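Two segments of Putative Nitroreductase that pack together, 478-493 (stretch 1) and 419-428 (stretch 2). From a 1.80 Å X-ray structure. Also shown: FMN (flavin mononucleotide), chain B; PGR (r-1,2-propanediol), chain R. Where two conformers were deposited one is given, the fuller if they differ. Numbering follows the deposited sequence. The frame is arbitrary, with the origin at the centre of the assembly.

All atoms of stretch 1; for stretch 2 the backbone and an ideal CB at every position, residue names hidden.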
ATOM      1  N   VAL A 478     -14.383   7.643   2.740  1.00 15.91           N
ATOM      2  CA  VAL A 478     -12.994   7.725   2.352  1.00 15.72           C
ATOM      3  C   VAL A 478     -12.776   7.152   0.966  1.00 15.93           C
ATOM      4  O   VAL A 478     -13.447   6.216   0.559  1.00 16.54           O
ATOM      5  CB  VAL A 478     -12.088   6.958   3.376  1.00 15.50           C
ATOM      6  CG1 VAL A 478     -12.504   5.461   3.489  1.00 14.69           C
ATOM      7  CG2 VAL A 478     -10.560   7.101   3.029  1.00 13.28           C
ATOM      8  N   SER A 479     -11.840   7.745   0.232  1.00 16.73           N
ATOM      9  CA  SER A 479     -11.414   7.181  -1.019  1.00 13.99           C
ATOM     10  C   SER A 479     -10.061   7.715  -1.439  1.00 15.82           C
ATOM     11  O   SER A 479      -9.833   8.918  -1.423  1.00 14.31           O
ATOM     12  CB  SER A 479     -12.418   7.461  -2.147  1.00 16.25           C
ATOM     13  OG  SER A 479     -12.002   6.823  -3.367  1.00 16.64           O
ATOM     14  N   GLY A 480      -9.190   6.820  -1.883  1.00 13.27           N
ATOM     15  CA  GLY A 480      -7.968   7.224  -2.510  1.00 15.83           C
ATOM     16  C   GLY A 480      -8.310   7.831  -3.863  1.00 16.83           C
ATOM     17  O   GLY A 480      -9.409   7.604  -4.418  1.00 16.45           O
ATOM     18  N   ILE A 481      -7.364   8.603  -4.382  1.00 15.47           N
ATOM     19  CA  ILE A 481      -7.409   9.230  -5.699  1.00 15.62           C
ATOM     20  C   ILE A 481      -6.017   9.029  -6.310  1.00 17.11           C
ATOM     21  O   ILE A 481      -5.039   9.600  -5.826  1.00 17.25           O
ATOM     22  CB  ILE A 481      -7.674  10.754  -5.597  1.00 17.38           C
ATOM     23  CG1 ILE A 481      -8.997  11.047  -4.877  1.00 22.54           C
ATOM     24  CG2 ILE A 481      -7.609  11.403  -6.986  1.00 17.19           C
ATOM     25  CD1 ILE A 481     -10.223  10.730  -5.611  1.00 19.32           C
ATOM     26  N   GLY A 482      -5.924   8.225  -7.362  1.00 16.72           N
ATOM     27  CA  GLY A 482      -4.616   7.913  -7.947  1.00 17.10           C
ATOM     28  C   GLY A 482      -4.117   8.879  -8.992  1.00 18.30           C
ATOM     29  O   GLY A 482      -2.908   9.051  -9.163  1.00 20.54           O
ATOM     30  N   GLY A 483      -5.054   9.493  -9.690  1.00 17.77           N
ATOM     31  CA  GLY A 483      -4.782  10.420 -10.781  1.00 17.61           C
ATOM     32  C   GLY A 483      -5.140  11.845 -10.408  1.00 15.65           C
ATOM     33  O   GLY A 483      -6.218  12.128  -9.891  1.00 16.75           O
ATOM     34  N   PHE A 484      -4.230  12.762 -10.690  1.00 17.51           N
ATOM     35  CA  PHE A 484      -4.400  14.163 -10.321  1.00 15.86           C
ATOM     36  C   PHE A 484      -3.491  15.036 -11.176  1.00 16.41           C
ATOM     37  O   PHE A 484      -2.606  14.519 -11.880  1.00 15.50           O
ATOM     38  CB  PHE A 484      -4.084  14.321  -8.805  1.00 16.58           C
ATOM     39  CG  PHE A 484      -2.816  13.626  -8.387  1.00 17.13           C
ATOM     40  CD1 PHE A 484      -1.588  14.240  -8.555  1.00 17.91           C
ATOM     41  CD2 PHE A 484      -2.859  12.312  -7.888  1.00 18.09           C
ATOM     42  CE1 PHE A 484      -0.401  13.566  -8.212  1.00 17.04           C
ATOM     43  CE2 PHE A 484      -1.676  11.647  -7.544  1.00 17.10           C
ATOM     44  CZ  PHE A 484      -0.457  12.278  -7.715  1.00 17.60           C
ATOM     45  N   PHE A 485      -3.728  16.347 -11.154  1.00 15.95           N
ATOM     46  CA  PHE A 485      -2.883  17.265 -11.905  1.00 15.59           C
ATOM     47  C   PHE A 485      -1.640  17.556 -11.074  1.00 16.30           C
ATOM     48  O   PHE A 485      -1.587  18.544 -10.339  1.00 14.92           O
ATOM     49  CB  PHE A 485      -3.658  18.508 -12.294  1.00 14.68           C
ATOM     50  CG  PHE A 485      -4.710  18.253 -13.343  1.00 13.88           C
ATOM     51  CD1 PHE A 485      -4.380  17.651 -14.547  1.00 16.33           C
ATOM     52  CD2 PHE A 485      -6.023  18.673 -13.147  1.00 14.71           C
ATOM     53  CE1 PHE A 485      -5.350  17.427 -15.520  1.00 17.23           C
ATOM     54  CE2 PHE A 485      -6.999  18.455 -14.121  1.00 18.98           C
ATOM     55  CZ  PHE A 485      -6.665  17.824 -15.286  1.00 17.83           C
ATOM     56  N   ASP A 486      -0.621  16.709 -11.274  1.00 16.07           N
ATOM     57  CA  ASP A 486       0.581  16.706 -10.447  1.00 17.17           C
ATOM     58  C   ASP A 486       1.176  18.084 -10.141  1.00 16.43           C
ATOM     59  O   ASP A 486       1.325  18.440  -8.979  1.00 19.63           O
ATOM     60  CB  ASP A 486       1.671  15.858 -11.117  1.00 15.81           C
ATOM     61  CG  ASP A 486       1.271  14.372 -11.259  1.00 15.65           C
ATOM     62  OD1 ASP A 486       0.274  14.115 -11.986  1.00 17.00           O
ATOM     63  OD2 ASP A 486       1.964  13.508 -10.652  1.00 15.95           O
ATOM     64  N   ASP A 487       1.544  18.813 -11.177  1.00 17.41           N
ATOM     65  CA  ASP A 487       2.263  20.076 -10.980  1.00 20.84           C
ATOM     66  C   ASP A 487       1.385  21.150 -10.399  1.00 21.80           C
ATOM     67  O   ASP A 487       1.867  21.988  -9.621  1.00 24.46           O
ATOM     68  CB  ASP A 487       2.905  20.563 -12.288  1.00 21.23           C
ATOM     69  CG  ASP A 487       4.062  19.668 -12.762  1.00 22.23           C
ATOM     70  OD1 ASP A 487       4.686  18.991 -11.928  1.00 21.47           O
ATOM     71  OD2 ASP A 487       4.302  19.650 -13.973  1.00 30.04           O
ATOM     72  N   GLN A 488       0.090  21.098 -10.698  1.00 18.24           N
ATOM     73  CA  GLN A 488      -0.836  22.130 -10.249  1.00 19.16           C
ATOM     74  C   GLN A 488      -1.157  22.062  -8.768  1.00 20.07           C
ATOM     75  O   GLN A 488      -1.575  23.053  -8.167  1.00 18.36           O
ATOM     76  CB  GLN A 488      -2.110  22.081 -11.113  1.00 18.68           C
ATOM     77  CG  GLN A 488      -1.926  22.617 -12.555  1.00 18.41           C
ATOM     78  CD  GLN A 488      -1.034  21.760 -13.445  1.00 25.00           C
ATOM     79  OE1 GLN A 488      -1.044  20.528 -13.357  1.00 22.20           O
ATOM     80  NE2 GLN A 488      -0.233  22.408 -14.297  1.00 26.52           N
ATOM     81  N   VAL A 489      -0.977  20.897  -8.155  1.00 18.41           N
ATOM     82  CA  VAL A 489      -1.261  20.763  -6.746  1.00 21.02           C
ATOM     83  C   VAL A 489      -0.418  21.728  -5.906  1.00 16.91           C
ATOM     84  O   VAL A 489      -0.945  22.449  -5.048  1.00 19.18           O
ATOM     85  CB  VAL A 489      -1.045  19.319  -6.226  1.00 18.66           C
ATOM     86  CG1 VAL A 489      -1.299  19.246  -4.690  1.00 17.56           C
ATOM     87  CG2 VAL A 489      -1.923  18.327  -6.967  1.00 21.08           C
ATOM     88  N   ASN A 490       0.893  21.749  -6.126  1.00 18.75           N
ATOM     89  CA  ASN A 490       1.753  22.560  -5.261  1.00 20.98           C
ATOM     90  C   ASN A 490       1.413  24.030  -5.250  1.00 21.70           C
ATOM     91  O   ASN A 490       1.363  24.663  -4.202  1.00 24.28           O
ATOM     92  CB  ASN A 490       3.217  22.375  -5.641  1.00 20.34           C
ATOM     93  CG  ASN A 490       3.650  20.945  -5.535  1.00 22.67           C
ATOM     94  OD1 ASN A 490       3.156  20.099  -6.278  1.00 24.57           O
ATOM     95  ND2 ASN A 490       4.596  20.663  -4.630  1.00 18.99           N
ATOM     96  N   GLU A 491       1.166  24.499  -6.469  0.50 26.83           N
ATOM     97  CA  GLU A 491       0.814  25.867  -6.818  0.50 29.75           C
ATOM     98  C   GLU A 491      -0.399  26.366  -6.018  0.50 28.87           C
ATOM     99  O   GLU A 491      -0.387  27.438  -5.438  0.50 29.27           O
ATOM    100  CB  GLU A 491       0.508  25.915  -8.333  0.50 30.16           C
ATOM    101  CG  GLU A 491       1.723  25.588  -9.272  0.50 32.83           C
ATOM    102  CD  GLU A 491       1.385  25.569 -10.785  0.50 29.89           C
ATOM    103  OE1 GLU A 491       0.206  25.721 -11.159  0.50 22.73           O
ATOM    104  OE2 GLU A 491       2.313  25.363 -11.610  0.50 30.96           O
ATOM    105  N   VAL A 492      -1.442  25.548  -6.001  1.00 29.32           N
ATOM    106  CA  VAL A 492      -2.700  25.836  -5.297  1.00 24.28           C
ATOM    107  C   VAL A 492      -2.562  25.770  -3.758  1.00 23.42           C
ATOM    108  O   VAL A 492      -2.919  26.685  -3.022  1.00 20.81           O
ATOM    109  CB  VAL A 492      -3.776  24.816  -5.751  1.00 25.41           C
ATOM    110  CG1 VAL A 492      -5.026  24.894  -4.875  1.00 24.10           C
ATOM    111  CG2 VAL A 492      -4.112  25.019  -7.220  1.00 23.97           C
ATOM    112  N   LEU A 493      -2.012  24.676  -3.272  1.00 20.36           N
ATOM    113  CA  LEU A 493      -1.992  24.387  -1.847  1.00 19.64           C
ATOM    114  C   LEU A 493      -0.808  24.927  -1.063  1.00 17.97           C
ATOM    115  O   LEU A 493      -0.799  24.892   0.148  1.00 20.03           O
ATOM    116  CB  LEU A 493      -2.134  22.856  -1.678  1.00 18.56           C
ATOM    117  CG  LEU A 493      -3.470  22.261  -2.174  1.00 20.20           C
ATOM    118  CD1 LEU A 493      -3.501  20.755  -1.876  1.00 21.34           C
ATOM    119  CD2 LEU A 493      -4.742  22.936  -1.527  1.00 21.16           C
ATOM    120  N   UNK A 419     -11.565  19.930  -6.560  1.00 14.64           N
ATOM    121  CA  UNK A 419     -12.426  19.329  -7.552  1.00 15.53           C
ATOM    122  C   UNK A 419     -11.634  19.186  -8.864  1.00 16.76           C
ATOM    123  O   UNK A 419     -11.589  18.098  -9.448  1.00 18.31           O
ATOM    124  CB  UNK A 419     -13.693  20.163  -7.751  1.00 15.53           C
ATOM    125  N   UNK A 420     -10.997  20.273  -9.293  1.00 15.66           N
ATOM    126  CA  UNK A 420     -10.164  20.285 -10.494  1.00 17.06           C
ATOM    127  C   UNK A 420      -8.947  19.384 -10.367  1.00 18.64           C
ATOM    128  O   UNK A 420      -8.694  18.539 -11.231  1.00 17.63           O
ATOM    129  CB  UNK A 420      -9.712  21.714 -10.804  1.00 17.06           C
ATOM    130  N   UNK A 421      -8.204  19.559  -9.269  1.00 16.56           N
ATOM    131  CA  UNK A 421      -6.982  18.810  -9.050  1.00 14.84           C
ATOM    132  C   UNK A 421      -7.174  17.284  -9.088  1.00 15.83           C
ATOM    133  O   UNK A 421      -6.286  16.577  -9.570  1.00 16.95           O
ATOM    134  CB  UNK A 421      -6.381  19.217  -7.703  1.00 14.84           C
ATOM    135  N   UNK A 422      -8.302  16.809  -8.578  1.00 15.36           N
ATOM    136  CA  UNK A 422      -8.622  15.380  -8.555  1.00 16.14           C
ATOM    137  C   UNK A 422      -9.266  14.923  -9.876  1.00 17.49           C
ATOM    138  O   UNK A 422     -10.128  14.042  -9.896  1.00 17.28           O
ATOM    139  CB  UNK A 422      -9.556  15.072  -7.383  1.00 16.14           C
ATOM    140  N   UNK A 423      -8.831  15.522 -10.973  1.00 17.98           N
ATOM    141  CA  UNK A 423      -9.340  15.224 -12.331  1.00 17.61           C
ATOM    142  C   UNK A 423     -10.843  15.385 -12.447  1.00 18.16           C
ATOM    143  O   UNK A 423     -11.524  14.604 -13.107  1.00 17.78           O
ATOM    144  CB  UNK A 423      -8.960  13.798 -12.735  1.00 17.61           C
ATOM    145  N   UNK A 424     -11.382  16.396 -11.772  1.00 16.93           N
ATOM    146  CA  UNK A 424     -12.787  16.699 -11.872  1.00 15.46           C
ATOM    147  C   UNK A 424     -13.714  15.874 -11.027  1.00 16.84           C
ATOM    148  O   UNK A 424     -14.928  15.968 -11.172  1.00 19.72           O
ATOM    149  CB  UNK A 424     -13.217  16.561 -13.334  1.00 15.46           C
ATOM    150  N   UNK A 425     -13.168  15.114 -10.088  1.00 14.75           N
ATOM    151  CA  UNK A 425     -14.005  14.256  -9.252  1.00 15.68           C
ATOM    152  C   UNK A 425     -14.658  15.016  -8.108  1.00 18.49           C
ATOM    153  O   UNK A 425     -13.973  15.741  -7.376  1.00 17.66           O
ATOM    154  CB  UNK A 425     -13.173  13.101  -8.690  1.00 15.68           C
ATOM    155  N   UNK A 426     -15.966  14.804  -7.946  1.00 16.93           N
ATOM    156  CA  UNK A 426     -16.735  15.403  -6.850  1.00 19.10           C
ATOM    157  C   UNK A 426     -16.205  14.967  -5.492  1.00 16.10           C
ATOM    158  O   UNK A 426     -16.394  15.663  -4.490  1.00 17.15           O
ATOM    159  CB  UNK A 426     -18.214  15.031  -6.972  1.00 19.10           C
ATOM    160  N   UNK A 427     -15.547  13.821  -5.425  1.00 14.94           N
ATOM    161  CA  UNK A 427     -14.912  13.423  -4.163  1.00 16.40           C
ATOM    162  C   UNK A 427     -13.982  14.513  -3.649  1.00 18.08           C
ATOM    163  O   UNK A 427     -13.941  14.761  -2.457  1.00 18.37           O
ATOM    164  CB  UNK A 427     -14.135  12.117  -4.343  1.00 16.40           C
ATOM    165  N   UNK A 428     -13.228  15.149  -4.545  1.00 18.10           N
ATOM    166  CA  UNK A 428     -12.314  16.256  -4.144  1.00 18.10           C
ATOM    167  C   UNK A 428     -13.086  17.510  -3.744  1.00 17.69           C
ATOM    168  O   UNK A 428     -12.713  18.204  -2.801  1.00 19.17           O
ATOM    169  CB  UNK A 428     -11.353  16.596  -5.285  1.00 18.10           C
TER
HETATM  170  N1  FMN B 700     -11.803   5.721  -6.494  1.00 13.36           N
HETATM  171  C2  FMN B 700     -12.286   6.820  -7.183  1.00 19.23           C
HETATM  172  O2  FMN B 700     -13.490   7.045  -7.247  1.00 17.54           O
HETATM  173  N3  FMN B 700     -11.477   7.698  -7.853  1.00 16.12           N
HETATM  174  C4  FMN B 700     -10.127   7.526  -7.922  1.00 17.03           C
HETATM  175  O4  FMN B 700      -9.432   8.451  -8.384  1.00 16.24           O
HETATM  176  C4A FMN B 700      -9.594   6.434  -7.239  1.00 14.89           C
HETATM  177  N5  FMN B 700      -8.240   6.173  -7.312  1.00 12.76           N
HETATM  178  C5A FMN B 700      -7.692   5.123  -6.548  1.00 13.33           C
HETATM  179  C6  FMN B 700      -6.321   4.897  -6.500  1.00 12.98           C
HETATM  180  C7  FMN B 700      -5.779   3.845  -5.763  1.00 13.46           C
HETATM  181  C7M FMN B 700      -4.256   3.698  -5.633  1.00 13.11           C
HETATM  182  C8  FMN B 700      -6.617   2.997  -5.050  1.00 14.61           C
HETATM  183  C8M FMN B 700      -6.082   1.963  -4.081  1.00 10.86           C
HETATM  184  C9  FMN B 700      -8.009   3.205  -5.074  1.00 13.14           C
HETATM  185  C9A FMN B 700      -8.543   4.269  -5.822  1.00 13.07           C
HETATM  186  N10 FMN B 700      -9.917   4.476  -5.859  1.00 14.49           N
HETATM  187  C10 FMN B 700     -10.435   5.545  -6.538  1.00 14.61           C
HETATM  188  C1' FMN B 700     -10.888   3.452  -5.307  1.00 12.78           C
HETATM  189  C2' FMN B 700     -11.053   2.238  -6.198  1.00 14.98           C
HETATM  190  O2' FMN B 700     -11.947   2.553  -7.288  1.00 16.43           O
HETATM  191  C3' FMN B 700     -11.577   1.071  -5.362  1.00 13.02           C
HETATM  192  O3' FMN B 700     -10.583   0.660  -4.419  1.00 13.97           O
HETATM  193  C4' FMN B 700     -12.071  -0.125  -6.197  1.00 13.75           C
HETATM  194  O4' FMN B 700     -13.192   0.260  -7.042  1.00 15.56           O
HETATM  195  C5' FMN B 700     -12.470  -1.270  -5.286  1.00 11.88           C
HETATM  196  O5' FMN B 700     -13.480  -0.901  -4.385  1.00 14.48           O
HETATM  197  P   FMN B 700     -13.288  -1.002  -2.818  1.00 14.60           P
HETATM  198  O1P FMN B 700     -12.173  -0.039  -2.423  1.00 14.99           O
HETATM  199  O2P FMN B 700     -14.636  -0.588  -2.239  1.00 14.81           O
HETATM  200  O3P FMN B 700     -12.944  -2.412  -2.436  1.00 13.91           O
HETATM  201  C1  PGR R 716       5.796  20.007  -8.893  1.00 55.58           C
HETATM  202  C2  PGR R 716       5.974  21.530  -8.833  1.00 56.40           C
HETATM  203  C3  PGR R 716       6.775  22.033 -10.029  1.00 38.98           C
HETATM  204  O1  PGR R 716       6.565  19.381  -7.845  1.00 55.19           O
HETATM  205  O2  PGR R 716       4.720  22.240  -8.841  1.00 53.66           O

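Position 419 lies in a helix that begins earlier in the chain. No atom of stretch 1 comes within 5.5 Å of its ideal CB, so stretch 1 sets no preference. The residue is His419, which makes no contact with stretch 1.

Position 420 is still helical, and its CB points sideways, 5.3 Å from Phe485 CD2. A long apolar or aromatic side chain could swing onto that ring. The residue is Phe420. Phe420 CE1 lies 3.7 Å from Phe485 CE2, and the ring planes meet obliquely at 33°.

Position 421 offers its carbonyl to stretch 1: the backbone O accepts a hydrogen bond from Phe485 N at 3.0 Å. Its CB also points sideways, 4.6 Å from Val489 CG2. Phe485 and the helix residues Gln488, Val489 and Val492 form a largely apolar surface. A leucine, isoleucine or methionine would suit. Leu421 is found. Leu421 CD2 reaches Gln488 CB at 3.6 Å and Val489 CG2 at 4.1 Å, while Leu421 CD1 lies 4.2 Å from Val492 CB.

Position 422 leaves helical phi/psi and opens a type I' turn that runs to 425. Its CB is 4.2 Å from Ile481 CG2, so a small or medium apolar side chain fits. Cys422 fills the place, with its CB against that methyl group.

Position 423 has phi/psi of 56/38, a left-handed conformation that glycine, asparagine or aspartate adopts most readily. Its CB, however, lies 4.3 Å from Gly483 O and 5.2 Å from Phe485 CE2, so a branched apolar chain could cover the ring. Leu423 does this. Leu423 CD2 sits over one face of the Phe485 ring, 3.5 Å from Phe485 CZ, in a CH-pi contact. Leu423 CG is 3.4 Å from Gly483 O. A CB on Gly483 would be only 3.0 Å from Leu423 CD1, a tight approach.

Position 424 also has positive phi, which by itself favours glycine, and stretch 1 is out of reach of its ideal CB. Gly424 is the residue.

Position 425 precedes a helix, at the N-cap. Its CB points toward stretch 1, 4.9 Å from Ile481 CD1, and the flavin edge lies beyond. A long polar chain with both a donor and an acceptor would suit. Gln425 pairs with the FMN: Gln425 OE1 accepts from FMN N3 at 2.8 Å, and Gln425 NE2 donates to FMN O4 at 3.0 Å. Gln425 NE2 also donates to Cys422 O at 3.2 Å, tying the side chain to the turn.

Position 426 points out of reach of stretch 1, so many residues would serve. It is Glu426.

Position 427 turns its CB toward stretch 1, 4.3 Å from Ile481 CD1 and 5.4 Å from Ser479 CB. A medium apolar chain, such as leucine, isoleucine or methionine, would suit. Leu427 CD1 lies 4.0 Å from Ile481 CD1, 3.8 Å from Ser479 OG and 3.5 Å from FMN O2.

Position 428 continues the helix, with nothing of stretch 1 near its ideal CB, so many residues would serve. Gly428 occupies it.

Stretch 2, residues 419-428: HFLCLGQELG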
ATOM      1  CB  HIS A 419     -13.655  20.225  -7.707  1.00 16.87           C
ATOM      2  CG  HIS A 419     -14.723  19.667  -8.575  1.00 14.12           C
ATOM      3  ND1 HIS A 419     -15.767  20.447  -9.034  1.00 22.46           N
ATOM      4  CD2 HIS A 419     -14.938  18.426  -9.051  1.00 19.11           C
ATOM      5  CE1 HIS A 419     -16.570  19.703  -9.772  1.00 27.59           C
ATOM      6  NE2 HIS A 419     -16.089  18.473  -9.804  1.00 16.79           N
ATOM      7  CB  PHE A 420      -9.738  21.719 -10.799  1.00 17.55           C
ATOM      8  CG  PHE A 420      -8.700  21.857 -11.903  1.00 19.48           C
ATOM      9  CD1 PHE A 420      -9.057  21.784 -13.231  1.00 28.97           C
ATOM     10  CD2 PHE A 420      -7.377  22.146 -11.579  1.00 24.18           C
ATOM     11  CE1 PHE A 420      -8.101  21.940 -14.213  1.00 28.04           C
ATOM     12  CE2 PHE A 420      -6.430  22.317 -12.557  1.00 28.52           C
ATOM     13  CZ  PHE A 420      -6.793  22.212 -13.862  1.00 24.86           C
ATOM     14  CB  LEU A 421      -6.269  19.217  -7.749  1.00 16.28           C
ATOM     15  CG  LEU A 421      -5.716  20.660  -7.714  1.00 19.16           C
ATOM     16  CD1 LEU A 421      -5.265  20.979  -6.294  1.00 17.87           C
ATOM     17  CD2 LEU A 421      -4.594  20.890  -8.745  1.00 16.73           C
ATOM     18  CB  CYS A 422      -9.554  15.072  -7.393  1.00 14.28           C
ATOM     19  SG  CYS A 422      -8.773  15.314  -5.777  1.00 17.37           S
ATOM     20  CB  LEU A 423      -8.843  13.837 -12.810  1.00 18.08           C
ATOM     21  CG  LEU A 423      -7.325  13.619 -12.791  1.00 19.33           C
ATOM     22  CD1 LEU A 423      -6.939  12.285 -13.454  1.00 19.59           C
ATOM     23  CD2 LEU A 423      -6.563  14.801 -13.466  1.00 20.51           C
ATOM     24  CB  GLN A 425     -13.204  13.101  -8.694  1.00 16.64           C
ATOM     25  CG  GLN A 425     -12.702  12.173  -9.800  1.00 15.96           C
ATOM     26  CD  GLN A 425     -11.992  10.968  -9.252  1.00 17.14           C
ATOM     27  OE1 GLN A 425     -12.634  10.056  -8.725  1.00 19.36           O
ATOM     28  NE2 GLN A 425     -10.669  10.958  -9.343  1.00 16.53           N
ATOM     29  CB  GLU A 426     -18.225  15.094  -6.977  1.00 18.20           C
ATOM     30  CG  GLU A 426     -18.832  15.756  -8.171  1.00 21.36           C
ATOM     31  CD  GLU A 426     -20.322  15.497  -8.320  1.00 40.91           C
ATOM     32  OE1 GLU A 426     -20.914  14.755  -7.491  1.00 45.55           O
ATOM     33  OE2 GLU A 426     -20.900  16.061  -9.279  1.00 53.05           O
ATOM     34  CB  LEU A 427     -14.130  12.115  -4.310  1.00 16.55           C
ATOM     35  CG  LEU A 427     -14.963  10.841  -4.469  1.00 18.22           C
ATOM     36  CD1 LEU A 427     -14.049   9.657  -4.961  1.00 19.97           C
ATOM     37  CD2 LEU A 427     -15.720  10.432  -3.192  1.00 16.12           C
TER
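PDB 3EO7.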